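Local coordinates for protein sulfide-quinone reductase (PDB 3HYW) that oxidises hydrogen sulfide with the help of a quinone and a bound FAD, building up polysulfide on its active-site cysteines, at residues H4-G10 with L28-S34; D35-F39 with C124-H128; H47-G51 with L130-L136; I103-P107 with G293-A297. One frame throughout, in Å; residues are numbered along the deposited sequence. Where two conformers were deposited one is given.

How the contacts relate
From the N terminus, contact 1 closes first: strands 4-8 and 29-33 pair across the loop filled by helix 12-24. The chain runs straight on into 35-39, whose partner in contact 2 is the start of helix 126-141, 84 residues further along. Contact 3 begins inside that loop, at helix 45-50, and ends on the same long helix beyond it, so contacts 2 and 3 cross. Segment 103-107 leaves strand 100-103, a neighbour of 4-8 in the parallel sheet, and in contact 4 meets 293-297 after the edge strand 289-291; contact 4 therefore crosses both 2 and 3. Contacts 1, 2 and 4 touch FAD, while contact 3 lays helix 45-50 on helix 126-141.

Contact 1 of 4, residues H4-G10 with L28-S34. With FAD (flavin-adenine dinucleotide), chain G.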
# COMPACT_ATOMS: atom_id res chain seq x y z
N HIS A 4 -40.12 38.01 7.87
CA HIS A 4 -38.80 38.41 8.34
C HIS A 4 -37.95 37.21 8.72
O HIS A 4 -38.32 36.43 9.60
CB HIS A 4 -38.92 39.39 9.51
CG HIS A 4 -37.62 39.98 9.95
ND1 HIS A 4 -37.40 40.42 11.24
CD2 HIS A 4 -36.47 40.21 9.28
CE1 HIS A 4 -36.17 40.89 11.34
NE2 HIS A 4 -35.58 40.77 10.16
N VAL A 5 -36.83 37.05 8.04
CA VAL A 5 -35.86 36.01 8.40
C VAL A 5 -34.65 36.64 9.08
O VAL A 5 -34.07 37.60 8.56
CB VAL A 5 -35.39 35.20 7.16
CG1 VAL A 5 -34.35 34.15 7.57
CG2 VAL A 5 -36.57 34.52 6.49
N VAL A 6 -34.28 36.11 10.24
CA VAL A 6 -33.02 36.47 10.88
C VAL A 6 -31.99 35.37 10.62
O VAL A 6 -32.27 34.19 10.82
CB VAL A 6 -33.18 36.71 12.40
CG1 VAL A 6 -31.81 36.86 13.09
CG2 VAL A 6 -34.05 37.93 12.67
N VAL A 7 -30.82 35.78 10.16
CA VAL A 7 -29.69 34.88 9.95
C VAL A 7 -28.59 35.25 10.94
O VAL A 7 -28.13 36.39 10.97
CB VAL A 7 -29.15 34.96 8.50
CG1 VAL A 7 -27.97 34.01 8.32
CG2 VAL A 7 -30.25 34.66 7.49
N ILE A 8 -28.20 34.29 11.77
CA ILE A 8 -27.09 34.51 12.69
C ILE A 8 -25.81 33.93 12.10
O ILE A 8 -25.66 32.71 11.98
CB ILE A 8 -27.34 33.90 14.09
CG1 ILE A 8 -28.70 34.34 14.66
CG2 ILE A 8 -26.21 34.30 15.03
CD1 ILE A 8 -29.05 33.69 16.02
N GLY A 9 -24.89 34.83 11.75
CA GLY A 9 -23.58 34.42 11.24
C GLY A 9 -23.31 34.98 9.86
O GLY A 9 -24.10 34.76 8.94
N GLY A 10 -22.21 35.71 9.73
CA GLY A 10 -21.81 36.29 8.44
C GLY A 10 -20.69 35.54 7.75
O GLY A 10 -19.75 36.15 7.24
N LEU A 28 -38.89 39.69 0.66
CA LEU A 28 -38.58 39.13 1.98
C LEU A 28 -37.70 40.08 2.78
O LEU A 28 -36.69 40.56 2.27
CB LEU A 28 -37.83 37.81 1.80
CG LEU A 28 -38.16 36.55 2.61
CD1 LEU A 28 -36.97 35.61 2.65
CD2 LEU A 28 -38.67 36.82 4.02
N LYS A 29 -38.07 40.36 4.03
CA LYS A 29 -37.17 41.11 4.91
C LYS A 29 -36.14 40.15 5.50
O LYS A 29 -36.48 39.08 6.01
CB LYS A 29 -37.94 41.84 6.02
CG LYS A 29 -37.07 42.77 6.86
CD LYS A 29 -37.86 43.44 7.99
CE LYS A 29 -36.93 44.25 8.90
NZ LYS A 29 -37.61 44.72 10.13
N ILE A 30 -34.87 40.52 5.40
CA ILE A 30 -33.77 39.66 5.84
C ILE A 30 -32.77 40.46 6.66
O ILE A 30 -32.27 41.49 6.22
CB ILE A 30 -33.04 38.98 4.65
CG1 ILE A 30 -34.02 38.14 3.81
CG2 ILE A 30 -31.87 38.11 5.15
CD1 ILE A 30 -33.52 37.77 2.44
N THR A 31 -32.49 39.97 7.87
CA THR A 31 -31.52 40.59 8.75
C THR A 31 -30.42 39.57 9.04
O THR A 31 -30.70 38.44 9.44
CB THR A 31 -32.18 41.05 10.06
OG1 THR A 31 -33.25 41.96 9.77
CG2 THR A 31 -31.17 41.75 10.97
N LEU A 32 -29.18 39.99 8.81
CA LEU A 32 -28.03 39.17 9.15
C LEU A 32 -27.31 39.77 10.34
O LEU A 32 -26.95 40.96 10.33
CB LEU A 32 -27.10 39.02 7.94
CG LEU A 32 -25.99 37.96 8.03
CD1 LEU A 32 -25.83 37.21 6.71
CD2 LEU A 32 -24.66 38.58 8.44
N ILE A 33 -27.11 38.95 11.36
CA ILE A 33 -26.40 39.34 12.57
C ILE A 33 -25.07 38.58 12.63
O ILE A 33 -25.06 37.36 12.61
CB ILE A 33 -27.22 39.01 13.86
CG1 ILE A 33 -28.63 39.62 13.79
CG2 ILE A 33 -26.48 39.47 15.11
CD1 ILE A 33 -29.56 39.15 14.91
N SER A 34 -23.96 39.32 12.72
CA SER A 34 -22.65 38.71 12.86
C SER A 34 -21.72 39.53 13.74
O SER A 34 -21.73 40.75 13.70
CB SER A 34 -22.00 38.50 11.49
OG SER A 34 -20.88 37.64 11.59
PA FAD G . -18.04 30.41 9.25
O1A FAD G . -17.82 30.59 7.77
O2A FAD G . -16.85 30.30 10.16
O5B FAD G . -18.96 31.63 9.71
C5B FAD G . -19.53 31.76 11.00
C4B FAD G . -19.91 33.22 11.18
O4B FAD G . -20.71 33.38 12.35
C3B FAD G . -18.67 34.08 11.39
O3B FAD G . -18.83 35.30 10.66
C2B FAD G . -18.68 34.35 12.89
O2B FAD G . -18.02 35.58 13.21
C1B FAD G . -20.16 34.40 13.18
N9A FAD G . -20.54 34.14 14.60
C8A FAD G . -20.01 33.23 15.43
N7A FAD G . -20.65 33.30 16.62
C5A FAD G . -21.59 34.27 16.52
C6A FAD G . -22.54 34.80 17.40
N6A FAD G . -22.65 34.31 18.66
N1A FAD G . -23.36 35.80 16.98
C2A FAD G . -23.26 36.29 15.73
N3A FAD G . -22.36 35.80 14.87
C4A FAD G . -21.52 34.79 15.24
N1 FAD G . -14.11 23.74 3.39
C2 FAD G . -13.92 23.45 2.07
O2 FAD G . -14.87 23.01 1.39
N3 FAD G . -12.72 23.63 1.48
C4 FAD G . -11.68 24.11 2.19
O4 FAD G . -10.46 24.29 1.60
C4X FAD G . -11.85 24.42 3.53
N5 FAD G . -10.80 24.90 4.24
C5X FAD G . -10.94 25.21 5.55
C6 FAD G . -9.85 25.71 6.25
C7 FAD G . -9.96 26.04 7.60
C7M FAD G . -8.75 26.57 8.33
C8 FAD G . -11.19 25.85 8.24
C8M FAD G . -11.39 26.17 9.71
C9 FAD G . -12.28 25.34 7.53
C9A FAD G . -12.18 25.02 6.17
N10 FAD G . -13.24 24.54 5.46
C10 FAD G . -13.09 24.23 4.14
C1' FAD G . -14.53 24.27 6.14
C2' FAD G . -15.71 25.21 5.96
O2' FAD G . -15.93 25.47 4.57
C3' FAD G . -15.47 26.48 6.78
O3' FAD G . -15.29 26.12 8.17
C4' FAD G . -16.63 27.45 6.64
O4' FAD G . -16.18 28.74 7.07
C5' FAD G . -17.83 27.01 7.48
O5' FAD G . -18.93 27.88 7.26
P FAD G . -19.91 28.35 8.45
O1P FAD G . -20.90 29.32 7.86
O2P FAD G . -20.41 27.15 9.22
O3P FAD G . -18.95 29.11 9.50
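The FAD site opens at the end of two neighbouring strands, where V7, G9 and I33 link 4-8 to 29-33 in parallel register. V7 N donates to T31 O at 2.8 Å, I33 N to V7 O, and G9 N to I33 O at 2.7 Å. At the far end, H4 has CG anti to its own N (chi1 -173°), which lays the ring along the neighbouring strand. Its NE2 donates nearly in the ring plane to T31 OG1 (2.6 Å, 163°), a hydroxyl also bonded to E72. K29 CD rests over one ring face, 4.0 Å from the centroid. A leucine in place of H4 would probably leave T31 OG1 without this donor and K29 without a flat surface to lie on. Helix 12-24 joins the two strands, making the beta-alpha-beta unit of a Rossmann dinucleotide fold, and branched V5, V7 and I30 suit the extended strands. V6 CG1 meets I33 CD1 at 3.7 Å on the other face of the sheet from V7. I8 CG2 touches the adenine at C2A (3.6 Å). At G9 a beta carbon would press on the preceding carbonyl and crowd the ribose, whose O4B lies 3.2 Å from G9 CA.

Contact 2 of 4, residues D35-F39 with C124-H128. With FAD (flavin-adenine dinucleotide), chain G; H2S (hydrosulfuric acid), chain J.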
# COMPACT_ATOMS: atom_id res chain seq x y z
N ASP A 35 -20.91 38.83 14.55
CA ASP A 35 -19.95 39.48 15.45
C ASP A 35 -18.68 39.96 14.73
O ASP A 35 -17.97 40.82 15.24
CB ASP A 35 -19.60 38.56 16.64
CG ASP A 35 -18.95 37.25 16.22
OD1 ASP A 35 -18.96 36.92 15.02
OD2 ASP A 35 -18.43 36.54 17.10
N ARG A 36 -18.41 39.41 13.55
CA ARG A 36 -17.31 39.87 12.72
C ARG A 36 -17.83 40.85 11.68
O ARG A 36 -18.89 40.61 11.09
CB ARG A 36 -16.61 38.69 12.05
CG ARG A 36 -15.60 38.01 12.95
CD ARG A 36 -14.99 36.79 12.28
NE ARG A 36 -13.91 36.24 13.10
CZ ARG A 36 -14.07 35.34 14.07
NH1 ARG A 36 -15.28 34.87 14.35
NH2 ARG A 36 -13.02 34.90 14.75
N PRO A 37 -17.10 41.94 11.43
CA PRO A 37 -17.51 42.96 10.46
C PRO A 37 -17.26 42.54 9.00
O PRO A 37 -17.57 43.30 8.08
CB PRO A 37 -16.63 44.15 10.82
CG PRO A 37 -15.39 43.54 11.39
CD PRO A 37 -15.82 42.29 12.09
N TYR A 38 -16.71 41.35 8.80
CA TYR A 38 -16.29 40.92 7.48
C TYR A 38 -16.72 39.48 7.22
O TYR A 38 -16.86 38.70 8.17
CB TYR A 38 -14.76 41.04 7.34
CG TYR A 38 -13.98 40.15 8.31
CD1 TYR A 38 -13.62 38.85 7.95
CD2 TYR A 38 -13.62 40.62 9.58
CE1 TYR A 38 -12.92 38.03 8.84
CE2 TYR A 38 -12.92 39.79 10.48
CZ TYR A 38 -12.57 38.51 10.09
OH TYR A 38 -11.87 37.69 10.96
N PHE A 39 -16.91 39.13 5.95
CA PHE A 39 -16.91 37.73 5.56
C PHE A 39 -15.45 37.30 5.38
O PHE A 39 -14.71 37.94 4.64
CB PHE A 39 -17.69 37.49 4.25
CG PHE A 39 -17.39 36.14 3.62
CD1 PHE A 39 -18.10 35.01 4.00
CD2 PHE A 39 -16.39 36.01 2.66
CE1 PHE A 39 -17.83 33.77 3.44
CE2 PHE A 39 -16.09 34.76 2.09
CZ PHE A 39 -16.82 33.64 2.48
N CYS A 124 -7.78 28.33 12.27
CA CYS A 124 -9.23 28.20 12.06
C CYS A 124 -9.96 29.53 11.95
O CYS A 124 -11.08 29.58 11.42
CB CYS A 124 -9.86 27.36 13.17
SG CYS A 124 -9.42 25.64 13.13
N THR A 125 -9.36 30.59 12.48
CA THR A 125 -9.86 31.95 12.24
C THR A 125 -8.75 32.78 11.62
O THR A 125 -7.57 32.42 11.73
CB THR A 125 -10.38 32.64 13.52
OG1 THR A 125 -9.30 32.87 14.42
CG2 THR A 125 -11.46 31.80 14.22
N ALA A 126 -9.12 33.88 10.98
CA ALA A 126 -8.15 34.81 10.41
C ALA A 126 -7.19 35.31 11.49
O ALA A 126 -5.99 35.40 11.27
CB ALA A 126 -8.86 35.98 9.74
N GLU A 127 -7.77 35.63 12.64
CA GLU A 127 -7.05 36.18 13.79
C GLU A 127 -6.00 35.21 14.33
O GLU A 127 -4.87 35.59 14.60
CB GLU A 127 -8.05 36.58 14.88
CG GLU A 127 -8.92 37.80 14.52
CD GLU A 127 -10.17 37.47 13.71
OE1 GLU A 127 -10.49 36.27 13.52
OE2 GLU A 127 -10.84 38.42 13.26
N HIS A 128 -6.39 33.94 14.48
CA HIS A 128 -5.45 32.88 14.88
C HIS A 128 -4.39 32.61 13.81
O HIS A 128 -3.21 32.41 14.13
CB HIS A 128 -6.20 31.58 15.18
CG HIS A 128 -6.93 31.57 16.49
ND1 HIS A 128 -8.29 31.38 16.58
CD2 HIS A 128 -6.48 31.71 17.77
CE1 HIS A 128 -8.65 31.41 17.85
NE2 HIS A 128 -7.57 31.61 18.59
PA FAD G . -18.04 30.41 9.25
O1A FAD G . -17.82 30.59 7.77
O2A FAD G . -16.85 30.30 10.16
O5B FAD G . -18.96 31.63 9.71
C5B FAD G . -19.53 31.76 11.00
C4B FAD G . -19.91 33.22 11.18
O4B FAD G . -20.71 33.38 12.35
C3B FAD G . -18.67 34.08 11.39
O3B FAD G . -18.83 35.30 10.66
C2B FAD G . -18.68 34.35 12.89
O2B FAD G . -18.02 35.58 13.21
C1B FAD G . -20.16 34.40 13.18
N9A FAD G . -20.54 34.14 14.60
C8A FAD G . -20.01 33.23 15.43
N7A FAD G . -20.65 33.30 16.62
C5A FAD G . -21.59 34.27 16.52
C6A FAD G . -22.54 34.80 17.40
N6A FAD G . -22.65 34.31 18.66
N1A FAD G . -23.36 35.80 16.98
C2A FAD G . -23.26 36.29 15.73
N3A FAD G . -22.36 35.80 14.87
C4A FAD G . -21.52 34.79 15.24
N1 FAD G . -14.11 23.74 3.39
C2 FAD G . -13.92 23.45 2.07
O2 FAD G . -14.87 23.01 1.39
N3 FAD G . -12.72 23.63 1.48
C4 FAD G . -11.68 24.11 2.19
O4 FAD G . -10.46 24.29 1.60
C4X FAD G . -11.85 24.42 3.53
N5 FAD G . -10.80 24.90 4.24
C5X FAD G . -10.94 25.21 5.55
C6 FAD G . -9.85 25.71 6.25
C7 FAD G . -9.96 26.04 7.60
C7M FAD G . -8.75 26.57 8.33
C8 FAD G . -11.19 25.85 8.24
C8M FAD G . -11.39 26.17 9.71
C9 FAD G . -12.28 25.34 7.53
C9A FAD G . -12.18 25.02 6.17
N10 FAD G . -13.24 24.54 5.46
C10 FAD G . -13.09 24.23 4.14
C1' FAD G . -14.53 24.27 6.14
C2' FAD G . -15.71 25.21 5.96
O2' FAD G . -15.93 25.47 4.57
C3' FAD G . -15.47 26.48 6.78
O3' FAD G . -15.29 26.12 8.17
C4' FAD G . -16.63 27.45 6.64
O4' FAD G . -16.18 28.74 7.07
C5' FAD G . -17.83 27.01 7.48
O5' FAD G . -18.93 27.88 7.26
P FAD G . -19.91 28.35 8.45
O1P FAD G . -20.90 29.32 7.86
O2P FAD G . -20.41 27.15 9.22
O3P FAD G . -18.95 29.11 9.50
S H2S J . -10.94 25.24 10.94
O HOH W 1 -11.92 34.71 10.83
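R36 and Y38 converge on E127, joining the loop after the second strand of the Rossmann FAD-binding fold, and the start of strand 38-40 beyond it, to the first turn of helix 126-141. The charged interaction is a salt bridge: R36 NH2 gives a bond of 3.1 Å to E127 OE1, which lies in the guanidinium plane, whereas the arginine meets that oxygen from above the carboxylate plane. R36 NE adds a weak bond to the same atom. The extended chain of R36 spans the gap, and its NH1 donates to FAD O2B (3.1 Å, 163°), so one guanidinium serves both helix and cofactor. D35 OD1 accepts from the same ribose hydroxyl, the usual task of an acid just after this strand, though the modelled distance is too short to be taken literally.

Y38 gives a hydroxyl-to-carboxylate bond, its OH donating to E127 OE2 at 2.6 Å, on the syn side but tilted out of the carboxylate plane. A bend at chi2 (85°) in E127 sets its carboxylate where both donors reach it. T125 caps the helix, its OG1 accepting from H128 N.

Two methyl groups touch the polar ends: T125 CG2 lies 3.5 Å from R36 NH2, and A126 CB comes near Y38 OH. A water donates to Y38 OH at 3.0 Å and accepts from A126 N at 2.9 Å.

Contact 3 of 4, residues H47-G51 with L130-L136; sequences HLAMG and LETQKKL
A49, L48 and Q133 carry most of the surface where the end of helix 45-50 packs on the middle of helix 126-141. A49 and Q133 approach to 4.6 Å between their CA atoms, a closeness that the small alanine permits. The carbonyl of A49 points into the partner helix, where its O receives a CA-H...O contact from Q133 CA at 3.2 Å. L136 CD1 reaches the same A49 O at 3.3 Å, while A49 CB faces T132 CG2. The hydroxyl of T132 is turned elsewhere, to the carbonyl of S122, leaving its methyl for the contact.

L48 has CG anti to its backbone N (chi1 -174°), which carries the isobutyl group across to L130; L48 CD2 meets L130 CG at 3.9 Å. On the other flank M50 SD touches L136 CD1 at 3.8 Å.

Q133 stretches its fully extended chain along the final turn, and its amide carbon CD comes to 3.5 Å from G51 CA. G51 closes the helix in a Schellman motif, its positive phi being easy for a residue without a side chain. An alanine in place of Q133 would probably strip the extended chain from beside G51 and leave a gap over the last turn. What can be read with confidence between these segments is leucine, methionine and alanine side chains fitted together and a carbonyl set against C-H groups, a contact that rests largely on close shape.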
# COMPACT_ATOMS: atom_id res chain seq x y z
N HIS A 47 -3.35 29.62 3.95
CA HIS A 47 -2.48 30.47 3.15
C HIS A 47 -2.17 31.77 3.89
O HIS A 47 -1.06 32.27 3.82
CB HIS A 47 -3.12 30.77 1.80
CG HIS A 47 -3.63 29.56 1.08
ND1 HIS A 47 -4.73 28.85 1.51
CD2 HIS A 47 -3.19 28.93 -0.04
CE1 HIS A 47 -4.94 27.83 0.70
NE2 HIS A 47 -4.03 27.86 -0.26
N LEU A 48 -3.17 32.32 4.59
CA LEU A 48 -2.94 33.50 5.43
C LEU A 48 -1.90 33.20 6.52
O LEU A 48 -1.02 34.01 6.78
CB LEU A 48 -4.24 34.00 6.07
CG LEU A 48 -4.20 35.31 6.88
CD1 LEU A 48 -3.95 36.54 5.97
CD2 LEU A 48 -5.47 35.51 7.69
N ALA A 49 -2.02 32.02 7.13
CA ALA A 49 -1.07 31.57 8.14
C ALA A 49 0.34 31.41 7.57
O ALA A 49 1.33 31.60 8.28
CB ALA A 49 -1.54 30.27 8.77
N MET A 50 0.43 31.06 6.29
CA MET A 50 1.73 30.91 5.66
C MET A 50 2.32 32.24 5.20
O MET A 50 3.48 32.30 4.80
CB MET A 50 1.64 29.94 4.47
CG MET A 50 1.43 28.47 4.86
SD MET A 50 2.71 27.82 5.95
CE MET A 50 4.19 28.22 5.03
N GLY A 51 1.51 33.30 5.26
CA GLY A 51 1.93 34.62 4.79
C GLY A 51 1.77 34.74 3.29
O GLY A 51 2.34 35.64 2.66
N LEU A 130 -3.10 34.63 11.66
CA LEU A 130 -2.12 35.71 11.68
C LEU A 130 -1.08 35.56 12.80
O LEU A 130 0.10 35.84 12.59
CB LEU A 130 -2.81 37.08 11.74
CG LEU A 130 -3.47 37.44 10.40
CD1 LEU A 130 -4.57 38.46 10.57
CD2 LEU A 130 -2.44 37.90 9.36
N GLU A 131 -1.53 35.09 13.96
CA GLU A 131 -0.62 34.74 15.06
C GLU A 131 0.32 33.61 14.67
O GLU A 131 1.51 33.64 14.99
CB GLU A 131 -1.42 34.34 16.31
CG GLU A 131 -2.38 35.40 16.84
CD GLU A 131 -2.97 35.05 18.20
OE1 GLU A 131 -3.20 33.84 18.47
OE2 GLU A 131 -3.21 35.98 19.01
N THR A 132 -0.21 32.61 13.96
CA THR A 132 0.60 31.50 13.43
C THR A 132 1.70 31.99 12.47
O THR A 132 2.84 31.52 12.54
CB THR A 132 -0.27 30.47 12.70
OG1 THR A 132 -1.24 29.95 13.61
CG2 THR A 132 0.57 29.32 12.13
N GLN A 133 1.34 32.91 11.58
CA GLN A 133 2.29 33.51 10.65
C GLN A 133 3.47 34.10 11.41
O GLN A 133 4.62 33.91 11.02
CB GLN A 133 1.59 34.58 9.78
CG GLN A 133 2.49 35.22 8.71
CD GLN A 133 1.77 36.28 7.87
OE1 GLN A 133 0.56 36.18 7.59
NE2 GLN A 133 2.52 37.28 7.43
N LYS A 134 3.17 34.80 12.51
CA LYS A 134 4.19 35.45 13.33
C LYS A 134 5.14 34.45 14.00
O LYS A 134 6.32 34.73 14.16
CB LYS A 134 3.55 36.35 14.40
CG LYS A 134 2.75 37.52 13.84
CD LYS A 134 2.44 38.53 14.93
CE LYS A 134 1.34 39.49 14.50
NZ LYS A 134 1.58 40.88 15.03
N LYS A 135 4.60 33.28 14.38
CA LYS A 135 5.40 32.24 15.03
C LYS A 135 6.22 31.43 14.03
O LYS A 135 7.27 30.89 14.39
CB LYS A 135 4.53 31.33 15.89
CG LYS A 135 4.15 31.95 17.23
CD LYS A 135 3.30 31.01 18.09
CE LYS A 135 4.13 29.98 18.86
NZ LYS A 135 3.31 29.24 19.88
N LEU A 136 5.75 31.35 12.79
CA LEU A 136 6.48 30.67 11.72
C LEU A 136 7.81 31.36 11.39
O LEU A 136 8.82 30.69 11.14
CB LEU A 136 5.62 30.54 10.46
CG LEU A 136 4.64 29.37 10.40
CD1 LEU A 136 3.74 29.48 9.19
CD2 LEU A 136 5.38 28.04 10.39

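Contact 4 of 4, residues I103-P107 with G293-A297; sequences IATGP and GVVTA. With FAD (flavin-adenine dinucleotide), chain G.
This is a buried contact between two loops, in which V294 and V295 press against the segment I103-P107 beside the diphosphate of FAD. V295 is the most covered residue: its CG1 lies between the backbone N and carbonyl carbon (chi1 78°) and reaches I103 O at 3.5 Å. CG2, the other branch, meets T105 OG1 at 3.3 Å, and V295 CB sits by the G106 carbonyl. V294 CG1 packs on the proline ring, 3.7 Å from P107 CB, two compact apolar groups that fill the same corner.

The loops follow strands 100-103 and 289-291 of the parallel Rossmann sheet, and A104, T105 and G106 form the ATG sequence familiar in pyridine nucleotide-disulphide oxidoreductases. Both glycines make room for the cofactor: a beta carbon on G106 would strike FAD O3P, and one on G293 would strike O2P. T105 CG2 lies against the adenine.

No direct hydrogen bond joins the loops, but phosphate and water do so. V294 N donates to FAD O2P (2.9 Å, 168°). A water accepts from G106 N at 2.8 Å and from V295 N, and donates to the same O2P at 2.7 Å, so one phosphate oxygen is held directly by V294 and, through the water, by G106 and V295. G293 to T296 is a type I turn in which T296 OG1 also donates to G293 O, at 2.7 Å.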
# COMPACT_ATOMS: atom_id res chain seq x y z
N ILE A 103 -29.61 29.62 11.94
CA ILE A 103 -28.42 29.62 12.78
C ILE A 103 -27.22 29.13 11.98
O ILE A 103 -27.21 27.99 11.50
CB ILE A 103 -28.61 28.78 14.07
CG1 ILE A 103 -29.88 29.22 14.80
CG2 ILE A 103 -27.36 28.90 14.98
CD1 ILE A 103 -30.33 28.30 15.92
N ALA A 104 -26.23 30.01 11.81
CA ALA A 104 -25.05 29.72 10.99
C ALA A 104 -23.77 30.32 11.59
O ALA A 104 -22.99 30.98 10.90
CB ALA A 104 -25.27 30.22 9.56
N THR A 105 -23.56 30.06 12.88
CA THR A 105 -22.49 30.68 13.65
C THR A 105 -21.10 30.02 13.49
O THR A 105 -20.12 30.49 14.06
CB THR A 105 -22.84 30.71 15.16
OG1 THR A 105 -23.27 29.41 15.57
CG2 THR A 105 -23.96 31.69 15.43
N GLY A 106 -21.03 28.93 12.73
CA GLY A 106 -19.74 28.27 12.48
C GLY A 106 -19.26 27.48 13.70
O GLY A 106 -20.03 27.25 14.63
N PRO A 107 -17.98 27.06 13.68
CA PRO A 107 -17.42 26.32 14.83
C PRO A 107 -17.09 27.20 16.04
O PRO A 107 -16.53 28.29 15.89
CB PRO A 107 -16.12 25.73 14.27
CG PRO A 107 -15.74 26.58 13.11
CD PRO A 107 -17.01 27.21 12.58
N GLY A 293 -24.43 24.96 8.13
CA GLY A 293 -22.99 25.02 8.35
C GLY A 293 -22.44 24.10 9.42
O GLY A 293 -23.06 23.09 9.78
N VAL A 294 -21.26 24.47 9.93
CA VAL A 294 -20.53 23.66 10.90
C VAL A 294 -21.28 23.53 12.23
O VAL A 294 -21.12 22.55 12.95
CB VAL A 294 -19.11 24.27 11.16
CG1 VAL A 294 -18.39 23.55 12.27
CG2 VAL A 294 -18.28 24.24 9.87
N VAL A 295 -22.09 24.53 12.53
CA VAL A 295 -22.84 24.57 13.78
C VAL A 295 -23.93 23.48 13.86
O VAL A 295 -24.50 23.26 14.93
CB VAL A 295 -23.45 25.98 14.04
CG1 VAL A 295 -24.71 26.20 13.19
CG2 VAL A 295 -23.75 26.16 15.52
N THR A 296 -24.23 22.83 12.74
CA THR A 296 -25.26 21.78 12.71
C THR A 296 -24.78 20.46 13.32
O THR A 296 -23.66 20.02 13.06
CB THR A 296 -25.82 21.53 11.28
OG1 THR A 296 -24.77 21.13 10.39
CG2 THR A 296 -26.51 22.79 10.76
N ALA A 297 -25.63 19.83 14.12
CA ALA A 297 -25.29 18.55 14.73
C ALA A 297 -25.52 17.41 13.73
O ALA A 297 -26.65 17.03 13.45
CB ALA A 297 -26.10 18.33 16.00
PA FAD G . -18.04 30.41 9.25
O1A FAD G . -17.82 30.59 7.77
O2A FAD G . -16.85 30.30 10.16
O5B FAD G . -18.96 31.63 9.71
C5B FAD G . -19.53 31.76 11.00
C4B FAD G . -19.91 33.22 11.18
O4B FAD G . -20.71 33.38 12.35
C3B FAD G . -18.67 34.08 11.39
O3B FAD G . -18.83 35.30 10.66
C2B FAD G . -18.68 34.35 12.89
O2B FAD G . -18.02 35.58 13.21
C1B FAD G . -20.16 34.40 13.18
N9A FAD G . -20.54 34.14 14.60
C8A FAD G . -20.01 33.23 15.43
N7A FAD G . -20.65 33.30 16.62
C5A FAD G . -21.59 34.27 16.52
C6A FAD G . -22.54 34.80 17.40
N6A FAD G . -22.65 34.31 18.66
N1A FAD G . -23.36 35.80 16.98
C2A FAD G . -23.26 36.29 15.73
N3A FAD G . -22.36 35.80 14.87
C4A FAD G . -21.52 34.79 15.24
N1 FAD G . -14.11 23.74 3.39
C2 FAD G . -13.92 23.45 2.07
O2 FAD G . -14.87 23.01 1.39
N3 FAD G . -12.72 23.63 1.48
C4 FAD G . -11.68 24.11 2.19
O4 FAD G . -10.46 24.29 1.60
C4X FAD G . -11.85 24.42 3.53
N5 FAD G . -10.80 24.90 4.24
C5X FAD G . -10.94 25.21 5.55
C6 FAD G . -9.85 25.71 6.25
C7 FAD G . -9.96 26.04 7.60
C7M FAD G . -8.75 26.57 8.33
C8 FAD G . -11.19 25.85 8.24
C8M FAD G . -11.39 26.17 9.71
C9 FAD G . -12.28 25.34 7.53
C9A FAD G . -12.18 25.02 6.17
N10 FAD G . -13.24 24.54 5.46
C10 FAD G . -13.09 24.23 4.14
C1' FAD G . -14.53 24.27 6.14
C2' FAD G . -15.71 25.21 5.96
O2' FAD G . -15.93 25.47 4.57
C3' FAD G . -15.47 26.48 6.78
O3' FAD G . -15.29 26.12 8.17
C4' FAD G . -16.63 27.45 6.64
O4' FAD G . -16.18 28.74 7.07
C5' FAD G . -17.83 27.01 7.48
O5' FAD G . -18.93 27.88 7.26
P FAD G . -19.91 28.35 8.45
O1P FAD G . -20.90 29.32 7.86
O2P FAD G . -20.41 27.15 9.22
O3P FAD G . -18.95 29.11 9.50
O HOH W 2 -22.45 27.23 10.95